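Local coordinates for protein glucosamine-6-phosphate deaminase (PDB 1J5X) that belongs to the SIS-domain family and folds into two alpha/beta halves, each built round a parallel beta sheet flanked by helices, at residues Phe34-Glu39 with Leu171-Asp176; Leu68-Tyr73 with Met166-Leu171; Glu75-Ile80 with Ala179-Glu184; Phe224-Glu229 with Lys306-Arg311. All coordinates share one frame; numbering follows the deposited sequence.

Interaction 1. Residues Phe34-Glu39 with Leu171-Asp176; sequences FVLNLE and LMFLAD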
# COMPACT_ATOMS: atom_id res chain seq x y z
N PHE A 34 -11.97 16.01 1.15
CA PHE A 34 -12.23 15.20 -0.01
C PHE A 34 -12.97 13.87 0.34
O PHE A 34 -13.97 13.55 -0.27
CB PHE A 34 -10.89 14.81 -0.71
CG PHE A 34 -11.07 13.91 -1.90
CD1 PHE A 34 -11.48 14.44 -3.13
CD2 PHE A 34 -10.76 12.56 -1.81
CE1 PHE A 34 -11.58 13.62 -4.27
CE2 PHE A 34 -10.84 11.73 -2.92
CZ PHE A 34 -11.25 12.25 -4.16
N VAL A 35 -12.45 13.12 1.29
CA VAL A 35 -13.07 11.81 1.59
C VAL A 35 -14.53 11.93 2.07
O VAL A 35 -15.45 11.31 1.49
CB VAL A 35 -12.19 11.00 2.58
CG1 VAL A 35 -12.83 9.60 2.79
CG2 VAL A 35 -10.81 10.73 1.96
N LEU A 36 -14.74 12.70 3.12
CA LEU A 36 -16.07 12.90 3.66
C LEU A 36 -17.06 13.47 2.68
O LEU A 36 -18.23 13.46 2.97
CB LEU A 36 -16.02 13.85 4.83
CG LEU A 36 -15.33 13.26 6.03
CD1 LEU A 36 -15.44 14.27 7.16
CD2 LEU A 36 -16.02 11.90 6.41
N ASN A 37 -16.61 13.98 1.53
CA ASN A 37 -17.58 14.55 0.58
C ASN A 37 -17.82 13.64 -0.62
O ASN A 37 -18.65 13.92 -1.49
CB ASN A 37 -17.14 15.97 0.13
CG ASN A 37 -17.22 17.00 1.27
OD1 ASN A 37 -18.40 17.08 1.90
ND2 ASN A 37 -16.24 17.70 1.59
N LEU A 38 -17.10 12.53 -0.63
CA LEU A 38 -17.16 11.56 -1.70
C LEU A 38 -18.56 10.99 -2.00
O LEU A 38 -18.88 10.73 -3.16
CB LEU A 38 -16.16 10.43 -1.38
CG LEU A 38 -15.16 9.70 -2.30
CD1 LEU A 38 -14.38 10.63 -3.19
CD2 LEU A 38 -14.20 8.93 -1.40
N GLU A 39 -19.41 10.78 -1.00
CA GLU A 39 -20.70 10.22 -1.38
C GLU A 39 -21.64 11.17 -2.13
O GLU A 39 -22.52 10.71 -2.86
CB GLU A 39 -21.43 9.62 -0.18
CG GLU A 39 -21.66 10.58 0.94
CD GLU A 39 -22.23 9.85 2.14
OE1 GLU A 39 -21.98 10.32 3.27
OE2 GLU A 39 -22.92 8.83 1.93
N LEU A 171 -10.73 4.84 -1.09
CA LEU A 171 -11.46 3.76 -1.71
C LEU A 171 -12.02 2.84 -0.62
O LEU A 171 -13.06 2.31 -0.85
CB LEU A 171 -10.57 2.95 -2.70
CG LEU A 171 -9.99 3.80 -3.84
CD1 LEU A 171 -9.14 2.92 -4.78
CD2 LEU A 171 -11.11 4.47 -4.56
N MSE A 172 -11.33 2.66 0.51
CA MSE A 172 -11.92 1.79 1.58
C MSE A 172 -13.20 2.49 2.05
O MSE A 172 -14.27 1.88 2.20
CB MSE A 172 -10.95 1.66 2.72
CG MSE A 172 -9.77 0.82 2.32
SE MSE A 172 -8.50 0.63 3.80
CE MSE A 172 -9.44 -0.73 4.86
N PHE A 173 -13.08 3.79 2.32
CA PHE A 173 -14.25 4.57 2.78
C PHE A 173 -15.39 4.50 1.77
O PHE A 173 -16.57 4.28 2.13
CB PHE A 173 -13.77 6.02 3.08
CG PHE A 173 -14.85 6.95 3.60
CD1 PHE A 173 -15.74 7.55 2.74
CD2 PHE A 173 -14.92 7.24 4.95
CE1 PHE A 173 -16.71 8.45 3.19
CE2 PHE A 173 -15.92 8.16 5.42
CZ PHE A 173 -16.79 8.74 4.54
N LEU A 174 -15.08 4.68 0.51
CA LEU A 174 -16.08 4.58 -0.56
C LEU A 174 -16.78 3.18 -0.59
O LEU A 174 -18.02 3.05 -0.80
CB LEU A 174 -15.40 4.83 -1.91
CG LEU A 174 -16.24 4.78 -3.19
CD1 LEU A 174 -15.54 5.40 -4.37
CD2 LEU A 174 -16.45 3.39 -3.54
N ALA A 175 -16.00 2.13 -0.42
CA ALA A 175 -16.62 0.80 -0.44
C ALA A 175 -17.62 0.66 0.71
O ALA A 175 -18.74 0.13 0.51
CB ALA A 175 -15.55 -0.29 -0.27
N ASP A 176 -17.23 1.10 1.90
CA ASP A 176 -18.14 0.96 3.02
C ASP A 176 -19.38 1.83 2.80
O ASP A 176 -20.50 1.42 3.14
CB ASP A 176 -17.47 1.34 4.31
CG ASP A 176 -16.54 0.23 4.82
OD1 ASP A 176 -16.98 -0.96 4.83
OD2 ASP A 176 -15.40 0.53 5.23

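Interaction 2. Residues Leu68-Tyr73 with Met166-Leu171; sequences LTISYY and MILLSL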
# COMPACT_ATOMS: atom_id res chain seq x y z
N LEU A 68 -4.03 -4.35 -5.22
CA LEU A 68 -4.15 -5.60 -4.50
C LEU A 68 -4.81 -5.37 -3.13
O LEU A 68 -5.79 -6.05 -2.77
CB LEU A 68 -2.79 -6.24 -4.28
CG LEU A 68 -2.79 -7.53 -3.49
CD1 LEU A 68 -3.58 -8.63 -4.25
CD2 LEU A 68 -1.33 -8.00 -3.32
N THR A 69 -4.29 -4.39 -2.38
CA THR A 69 -4.83 -4.10 -1.06
C THR A 69 -6.31 -3.75 -1.10
O THR A 69 -7.11 -4.31 -0.33
CB THR A 69 -4.06 -2.95 -0.40
OG1 THR A 69 -2.65 -3.29 -0.43
CG2 THR A 69 -4.51 -2.82 1.12
N ILE A 70 -6.73 -2.86 -2.02
CA ILE A 70 -8.13 -2.52 -2.04
C ILE A 70 -9.00 -3.66 -2.57
O ILE A 70 -10.15 -3.83 -2.13
CB ILE A 70 -8.34 -1.15 -2.79
CG1 ILE A 70 -9.80 -0.66 -2.66
CG2 ILE A 70 -7.92 -1.28 -4.25
CD1 ILE A 70 -10.25 -0.42 -1.14
N SER A 71 -8.47 -4.49 -3.48
CA SER A 71 -9.26 -5.62 -4.03
C SER A 71 -9.71 -6.54 -2.85
O SER A 71 -10.88 -7.01 -2.80
CB SER A 71 -8.45 -6.44 -5.06
OG SER A 71 -7.38 -7.19 -4.52
N TYR A 72 -8.81 -6.78 -1.91
CA TYR A 72 -9.22 -7.65 -0.76
C TYR A 72 -10.36 -6.96 -0.01
O TYR A 72 -11.37 -7.58 0.35
CB TYR A 72 -8.12 -7.83 0.29
CG TYR A 72 -7.00 -8.81 -0.03
CD1 TYR A 72 -7.19 -10.17 0.11
CD2 TYR A 72 -5.77 -8.35 -0.43
CE1 TYR A 72 -6.16 -11.07 -0.15
CE2 TYR A 72 -4.74 -9.20 -0.68
CZ TYR A 72 -4.93 -10.57 -0.54
OH TYR A 72 -3.89 -11.44 -0.78
N TYR A 73 -10.19 -5.67 0.29
CA TYR A 73 -11.21 -4.95 1.05
C TYR A 73 -12.57 -4.87 0.35
O TYR A 73 -13.64 -5.00 0.99
CB TYR A 73 -10.71 -3.56 1.40
CG TYR A 73 -11.46 -2.91 2.55
CD1 TYR A 73 -11.33 -3.39 3.85
CD2 TYR A 73 -12.33 -1.86 2.33
CE1 TYR A 73 -12.06 -2.83 4.91
CE2 TYR A 73 -13.05 -1.28 3.37
CZ TYR A 73 -12.93 -1.77 4.67
OH TYR A 73 -13.70 -1.27 5.70
N MSE A 166 -3.47 7.80 1.16
CA MSE A 166 -4.66 8.57 0.89
C MSE A 166 -5.62 7.99 -0.14
O MSE A 166 -6.84 8.10 0.00
CB MSE A 166 -4.26 10.07 0.57
CG MSE A 166 -3.51 10.63 1.74
SE MSE A 166 -2.82 12.46 1.13
CE MSE A 166 -2.29 13.09 2.88
N ILE A 167 -5.10 7.36 -1.20
CA ILE A 167 -6.02 6.81 -2.18
C ILE A 167 -6.66 5.55 -1.50
O ILE A 167 -7.86 5.31 -1.64
CB ILE A 167 -5.28 6.39 -3.48
CG1 ILE A 167 -4.86 7.70 -4.25
CG2 ILE A 167 -6.23 5.56 -4.41
CD1 ILE A 167 -3.84 7.43 -5.33
N LEU A 168 -5.86 4.80 -0.77
CA LEU A 168 -6.39 3.57 -0.10
C LEU A 168 -7.52 3.97 0.88
O LEU A 168 -8.62 3.39 0.85
CB LEU A 168 -5.24 2.84 0.59
CG LEU A 168 -5.66 1.53 1.30
CD1 LEU A 168 -6.43 0.62 0.31
CD2 LEU A 168 -4.46 0.84 1.90
N LEU A 169 -7.24 4.96 1.70
CA LEU A 169 -8.26 5.45 2.63
C LEU A 169 -9.51 5.83 1.88
O LEU A 169 -10.65 5.46 2.26
CB LEU A 169 -7.73 6.67 3.35
CG LEU A 169 -8.78 7.55 4.04
CD1 LEU A 169 -9.42 6.71 5.18
CD2 LEU A 169 -8.08 8.74 4.66
N SER A 170 -9.35 6.58 0.79
CA SER A 170 -10.54 6.99 0.05
C SER A 170 -11.38 5.85 -0.52
O SER A 170 -12.63 5.89 -0.45
CB SER A 170 -10.15 7.93 -1.15
OG SER A 170 -9.34 9.01 -0.68
N LEU A 171 -10.73 4.84 -1.09
CA LEU A 171 -11.46 3.76 -1.71
C LEU A 171 -12.02 2.84 -0.62
O LEU A 171 -13.06 2.31 -0.85
CB LEU A 171 -10.57 2.95 -2.70
CG LEU A 171 -9.99 3.80 -3.84
CD1 LEU A 171 -9.14 2.92 -4.78
CD2 LEU A 171 -11.11 4.47 -4.56

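Interaction 3. Residues Glu75-Ile80 with Ala179-Glu184; sequences ERVLKI and AGNSTE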
# COMPACT_ATOMS: atom_id res chain seq x y z
N GLU A 75 -13.84 -6.97 -1.86
CA GLU A 75 -14.47 -8.28 -1.81
C GLU A 75 -15.00 -8.50 -0.38
O GLU A 75 -16.10 -9.04 -0.20
CB GLU A 75 -13.47 -9.39 -2.11
CG GLU A 75 -14.11 -10.76 -2.03
CD GLU A 75 -13.20 -11.95 -2.45
OE1 GLU A 75 -11.98 -11.92 -2.21
OE2 GLU A 75 -13.74 -12.93 -3.00
N ARG A 76 -14.23 -8.08 0.60
CA ARG A 76 -14.62 -8.28 2.02
C ARG A 76 -15.89 -7.50 2.39
O ARG A 76 -16.84 -8.04 3.01
CB ARG A 76 -13.47 -7.82 2.94
CG ARG A 76 -13.74 -8.05 4.45
CD ARG A 76 -12.62 -7.59 5.37
NE ARG A 76 -11.31 -8.20 5.05
CZ ARG A 76 -10.96 -9.45 5.34
NH1 ARG A 76 -11.83 -10.27 5.96
NH2 ARG A 76 -9.75 -9.92 5.00
N VAL A 77 -15.93 -6.23 2.05
CA VAL A 77 -17.09 -5.45 2.45
C VAL A 77 -18.24 -5.41 1.49
O VAL A 77 -19.40 -5.22 1.93
CB VAL A 77 -16.73 -3.99 2.88
CG1 VAL A 77 -15.58 -4.01 3.91
CG2 VAL A 77 -16.36 -3.16 1.67
N LEU A 78 -18.00 -5.60 0.20
CA LEU A 78 -19.13 -5.58 -0.76
C LEU A 78 -19.56 -6.97 -1.22
O LEU A 78 -20.56 -7.09 -1.89
CB LEU A 78 -18.77 -4.75 -2.02
CG LEU A 78 -18.68 -3.27 -1.72
CD1 LEU A 78 -18.01 -2.56 -2.92
CD2 LEU A 78 -20.13 -2.70 -1.53
N LYS A 79 -18.79 -7.99 -0.85
CA LYS A 79 -19.08 -9.36 -1.23
C LYS A 79 -19.20 -9.55 -2.72
O LYS A 79 -20.11 -10.20 -3.17
CB LYS A 79 -20.41 -9.85 -0.59
CG LYS A 79 -20.54 -9.55 0.83
CD LYS A 79 -19.35 -9.98 1.60
CE LYS A 79 -19.50 -9.53 3.04
NZ LYS A 79 -19.73 -10.73 3.91
N ILE A 80 -18.28 -9.00 -3.49
CA ILE A 80 -18.32 -9.13 -4.95
C ILE A 80 -16.99 -9.75 -5.34
O ILE A 80 -16.04 -9.67 -4.59
CB ILE A 80 -18.45 -7.73 -5.59
CG1 ILE A 80 -17.29 -6.85 -5.14
CG2 ILE A 80 -19.73 -7.06 -5.12
CD1 ILE A 80 -17.39 -5.43 -5.64
N ALA A 179 -21.67 -0.01 0.59
CA ALA A 179 -22.27 -1.16 1.28
C ALA A 179 -23.31 -0.77 2.32
O ALA A 179 -24.11 -1.60 2.71
CB ALA A 179 -21.19 -1.98 1.97
N GLY A 180 -23.28 0.47 2.74
CA GLY A 180 -24.15 0.92 3.82
C GLY A 180 -23.55 0.64 5.20
O GLY A 180 -24.28 0.64 6.21
N ASN A 181 -22.23 0.40 5.27
CA ASN A 181 -21.52 0.18 6.53
C ASN A 181 -21.14 1.48 7.19
O ASN A 181 -20.97 2.51 6.52
CB ASN A 181 -20.23 -0.63 6.35
CG ASN A 181 -20.49 -1.97 5.74
OD1 ASN A 181 -21.54 -2.58 6.00
ND2 ASN A 181 -19.56 -2.45 4.95
N SER A 182 -20.98 1.44 8.52
CA SER A 182 -20.62 2.65 9.25
C SER A 182 -19.18 3.04 8.93
O SER A 182 -18.29 2.20 8.90
CB SER A 182 -20.67 2.43 10.77
OG SER A 182 -20.19 3.61 11.41
N THR A 183 -18.93 4.33 8.71
CA THR A 183 -17.57 4.73 8.42
C THR A 183 -16.99 5.50 9.58
O THR A 183 -15.91 6.12 9.49
CB THR A 183 -17.54 5.59 7.13
OG1 THR A 183 -18.55 6.60 7.20
CG2 THR A 183 -17.78 4.72 5.92
N GLU A 184 -17.69 5.50 10.73
CA GLU A 184 -17.15 6.30 11.81
C GLU A 184 -15.73 5.96 12.26
O GLU A 184 -15.02 6.86 12.67
CB GLU A 184 -18.10 6.34 13.04
CG GLU A 184 -18.19 5.07 13.80
CD GLU A 184 -19.17 5.20 15.00
OE1 GLU A 184 -19.96 6.17 15.00
OE2 GLU A 184 -19.11 4.34 15.90
O HOH W 1 -20.04 -5.49 4.56

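Interaction 4. Residues Phe224-Glu229 with Lys306-Arg311; sequences FGVSLE and KSAFLR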
# COMPACT_ATOMS: atom_id res chain seq x y z
N PHE A 224 -1.17 -8.16 3.76
CA PHE A 224 -0.14 -8.72 2.85
C PHE A 224 0.09 -7.63 1.80
O PHE A 224 1.23 -7.35 1.44
CB PHE A 224 -0.62 -9.98 2.12
CG PHE A 224 0.34 -10.44 1.07
CD1 PHE A 224 1.64 -10.80 1.43
CD2 PHE A 224 -0.02 -10.40 -0.27
CE1 PHE A 224 2.59 -11.10 0.46
CE2 PHE A 224 0.93 -10.72 -1.27
CZ PHE A 224 2.24 -11.05 -0.90
N GLY A 225 -0.98 -7.03 1.27
CA GLY A 225 -0.81 -5.94 0.31
C GLY A 225 0.02 -4.81 0.95
O GLY A 225 0.91 -4.20 0.32
N VAL A 226 -0.27 -4.51 2.24
CA VAL A 226 0.47 -3.46 2.95
C VAL A 226 1.94 -3.91 3.02
O VAL A 226 2.85 -3.07 2.91
CB VAL A 226 -0.04 -3.31 4.42
CG1 VAL A 226 0.93 -2.48 5.26
CG2 VAL A 226 -1.44 -2.62 4.40
N SER A 227 2.14 -5.21 3.23
CA SER A 227 3.51 -5.79 3.33
C SER A 227 4.25 -5.70 1.99
O SER A 227 5.43 -5.33 1.94
CB SER A 227 3.41 -7.22 3.87
OG SER A 227 3.00 -7.17 5.28
N LEU A 228 3.55 -5.97 0.88
CA LEU A 228 4.21 -5.87 -0.42
C LEU A 228 4.66 -4.45 -0.67
O LEU A 228 5.80 -4.21 -1.15
CB LEU A 228 3.29 -6.25 -1.57
CG LEU A 228 3.46 -7.60 -2.23
CD1 LEU A 228 2.60 -7.50 -3.52
CD2 LEU A 228 4.96 -8.01 -2.57
N GLU A 229 3.77 -3.50 -0.37
CA GLU A 229 4.07 -2.10 -0.54
C GLU A 229 5.24 -1.73 0.43
O GLU A 229 6.19 -1.02 0.02
CB GLU A 229 2.84 -1.22 -0.24
CG GLU A 229 3.07 0.32 -0.25
CD GLU A 229 3.56 0.90 -1.60
OE1 GLU A 229 3.74 0.12 -2.56
OE2 GLU A 229 3.74 2.13 -1.66
N LYS A 306 -9.55 -1.88 8.57
CA LYS A 306 -9.62 -0.46 8.22
C LYS A 306 -8.28 0.27 8.46
O LYS A 306 -8.04 1.31 7.87
CB LYS A 306 -10.72 0.26 9.04
CG LYS A 306 -12.16 0.01 8.53
CD LYS A 306 -13.15 0.93 9.34
CE LYS A 306 -14.63 0.46 9.16
NZ LYS A 306 -14.85 -0.97 9.49
N SER A 307 -7.43 -0.24 9.35
CA SER A 307 -6.16 0.45 9.62
C SER A 307 -5.16 0.29 8.42
O SER A 307 -4.06 0.83 8.49
CB SER A 307 -5.48 -0.14 10.88
OG SER A 307 -5.22 -1.53 10.68
N ALA A 308 -5.54 -0.46 7.40
CA ALA A 308 -4.63 -0.70 6.27
C ALA A 308 -4.07 0.58 5.69
O ALA A 308 -2.88 0.59 5.33
CB ALA A 308 -5.32 -1.53 5.16
N PHE A 309 -4.88 1.66 5.65
CA PHE A 309 -4.40 2.90 5.05
C PHE A 309 -3.27 3.62 5.83
O PHE A 309 -2.63 4.56 5.32
CB PHE A 309 -5.56 3.82 4.75
CG PHE A 309 -6.12 4.51 5.97
CD1 PHE A 309 -7.12 3.89 6.73
CD2 PHE A 309 -5.62 5.77 6.38
CE1 PHE A 309 -7.60 4.52 7.88
CE2 PHE A 309 -6.09 6.40 7.51
CZ PHE A 309 -7.09 5.78 8.29
N LEU A 310 -3.04 3.22 7.08
CA LEU A 310 -1.95 3.78 7.85
C LEU A 310 -0.76 2.81 7.94
O LEU A 310 0.34 3.20 8.33
CB LEU A 310 -2.38 4.01 9.28
CG LEU A 310 -3.46 5.04 9.62
CD1 LEU A 310 -3.80 4.95 11.13
CD2 LEU A 310 -2.89 6.45 9.30
N ARG A 311 -0.98 1.52 7.65
CA ARG A 311 0.06 0.57 7.96
C ARG A 311 1.34 0.48 7.13
O ARG A 311 2.19 -0.34 7.47
CB ARG A 311 -0.51 -0.84 8.18
CG ARG A 311 -1.28 -0.96 9.59
CD ARG A 311 -2.14 -2.22 9.59
NE ARG A 311 -2.70 -2.55 10.93
CZ ARG A 311 -2.13 -3.39 11.78
NH1 ARG A 311 -0.98 -4.01 11.46
NH2 ARG A 311 -2.74 -3.66 12.97

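Interaction 1. Residues Phe34-Glu39 with Leu171-Asp176
The carbonyl O of V35 accepts the N-H of L38 at 3.0 Å, which closes the type I turn from V35 to L38. The same oxygen lies 3.6 Å from CE1 of F173, a contact without a hydrogen bond. V35 CG1 makes a CH-pi contact, 3.7 Å from the centroid of the F173 ring and 23° off the ring normal. It is displaced toward the rim and closest to F173 CG, at 3.4 Å, which is tight packing. V35 holds CG1 anti to its N (chi1 -177°), and F173 likewise extends CG away from its N (chi1 -178°), so the methyl and the ring converge between the two backbones. L36 adds a second branch: its CD2 approaches F173 CZ obliquely at 3.8 Å, the side chains crossing at about a right angle. L38 CD2 reaches L174 CB at 4.3 Å, a looser touch. T183, in the loop beyond helix 162-179, also packs on F173. V35 and the type I turn it begins thus cover one flank of helix 162-179. No hydrogen bond crosses, which implies that shape fit and dispersion hold the segments together, with F173 as the surface shared by V35 and L36, and L174 receiving L38.

Interaction 2. Residues Leu68-Tyr73 with Met166-Leu171
Apolar contacts carry the whole interface between I70 and T69 on one helix and L168 and L171 on the other. I70 presents CG1 to L171 CB at 3.7 Å, and its CD1 meets the same CB at an equal distance, so the branch lies across the base of L171, the two side chains crossing at about a right angle. This follows from chi1 of I70 (-173°), which swings CG1 away from the backbone N. One turn before L171, L168 puts its CD1 4.0 Å from I70 CB and equally far from T69 CG2, touching both neighbours. Its second methyl, CD2, comes closer to T69 CG2, at 3.7 Å.

Polar contacts stay within each helix. T69 OG1 turns to the carbonyl O of N65, one turn back, while its methyl serves the interface. On the other helix S170 OG donates to M166 O at 2.7 Å, and S170 N reaches that oxygen from the opposite face of its plane, so two donors grip one carbonyl. S71 OG similarly gives its proton to L68 O, at 2.6 Å.

The axes of the two short segments approach to 10.2 Å at a signed crossing angle of -15°, nearly parallel, with the contacts of I70 to L168 and L171 and of T69 to L168 lying between them. Helix 62-78 connects the parallel strands 54-59 and 81-86 as a beta-alpha-beta crossover, and helix 162-179 follows edge strand 147-150. Their nearly parallel packing belongs to the alpha/beta architecture of the SIS domain.

Interaction 3. Residues Glu75-Ile80 with Ala179-Glu184
A179 sets its CB against two groups of the neighbouring helix end: 3.7 Å from the carbonyl O of V77 and 3.7 Å from L78 CD2. It is the last helical residue of the Schellman motif that ends helix 162-179, with G180 (phi 85°) at C-prime. In that motif N181 N returns to D176 O and G180 N to K177 O. The reversal, which precedes an ST turn at S182, brings N181 back toward helix 62-78, where its ND2 lies 3.8 Å from V77 CB, in van der Waals contact. No direct hydrogen bond joins the segments, but a water does so indirectly. It donates to V77 O at 2.7 Å and accepts from N181 ND2 at 3.1 Å, giving a carbonyl near the helix end a partner from across the contact.

Farther out, D176 OD2 meets Y73 OH on helix 62-78, which ties the aspartate to the same helix that V77 belongs to. D176 positions the amide of N181 through its other carboxylate oxygen: OD1 is hydrogen-bonded to ND2, the nitrogen that also serves the bridging water.

Interaction 4. Residues Phe224-Glu229 with Lys306-Arg311
V226, in a regular turn of helix 222-238, has its CA 6.4 Å from that of R311, in a loop whose 3-10 segment runs on through residues 306-307. The valine works as a fork. CG1, turned away from its own backbone N (chi1 166°), rests 3.3 Å from R311 O and 3.6 Å from R311 CB. CG2 touches A308 O at 3.6 Å and, more loosely, A308 CB at 4.1 Å. Both prongs therefore meet main chain as well as side chain, and no hydrogen bond crosses. Helix 222-238 connects strands 214-218 and 241-245 of the second parallel sheet in a beta-alpha-beta crossover, while the loop leads from strand 289-293 of that sheet to helix 313-326. A308 also packs on L168 of helix 162-179, placing the contact between the two halves of the protein. From its CB at the valine, R311 stretches away with an extended chain. NE donates to S307 OG at 2.7 Å, the N-H...O angle being 147° and the oxygen near the guanidinium plane. That group is buried but well supplied with acceptors: NH1 binds Q267 OE1 and V293 O, and NH2 binds S302 O.

How the interactions relate
Helix 162-179 runs through interactions 1 and 2, which share L171 and have centres 11 Å apart; interaction 3 takes in its C-terminal end. Helix 62-78 serves interactions 2 and 3. Along the chain interaction 2 is nested inside the loop closed by interaction 1, interaction 3 crosses both, and interaction 4 opens only after all three have closed. Interaction 4 nevertheless lies only 9 Å from interaction 2, centre to centre, where L168 CD2 meets F309 CA at 3.8 Å. The contacts thus continue from the partly buried flank of helix 162-179, through the buried helix pair, to the helix and loop of the second half, bringing the two halves into direct packing.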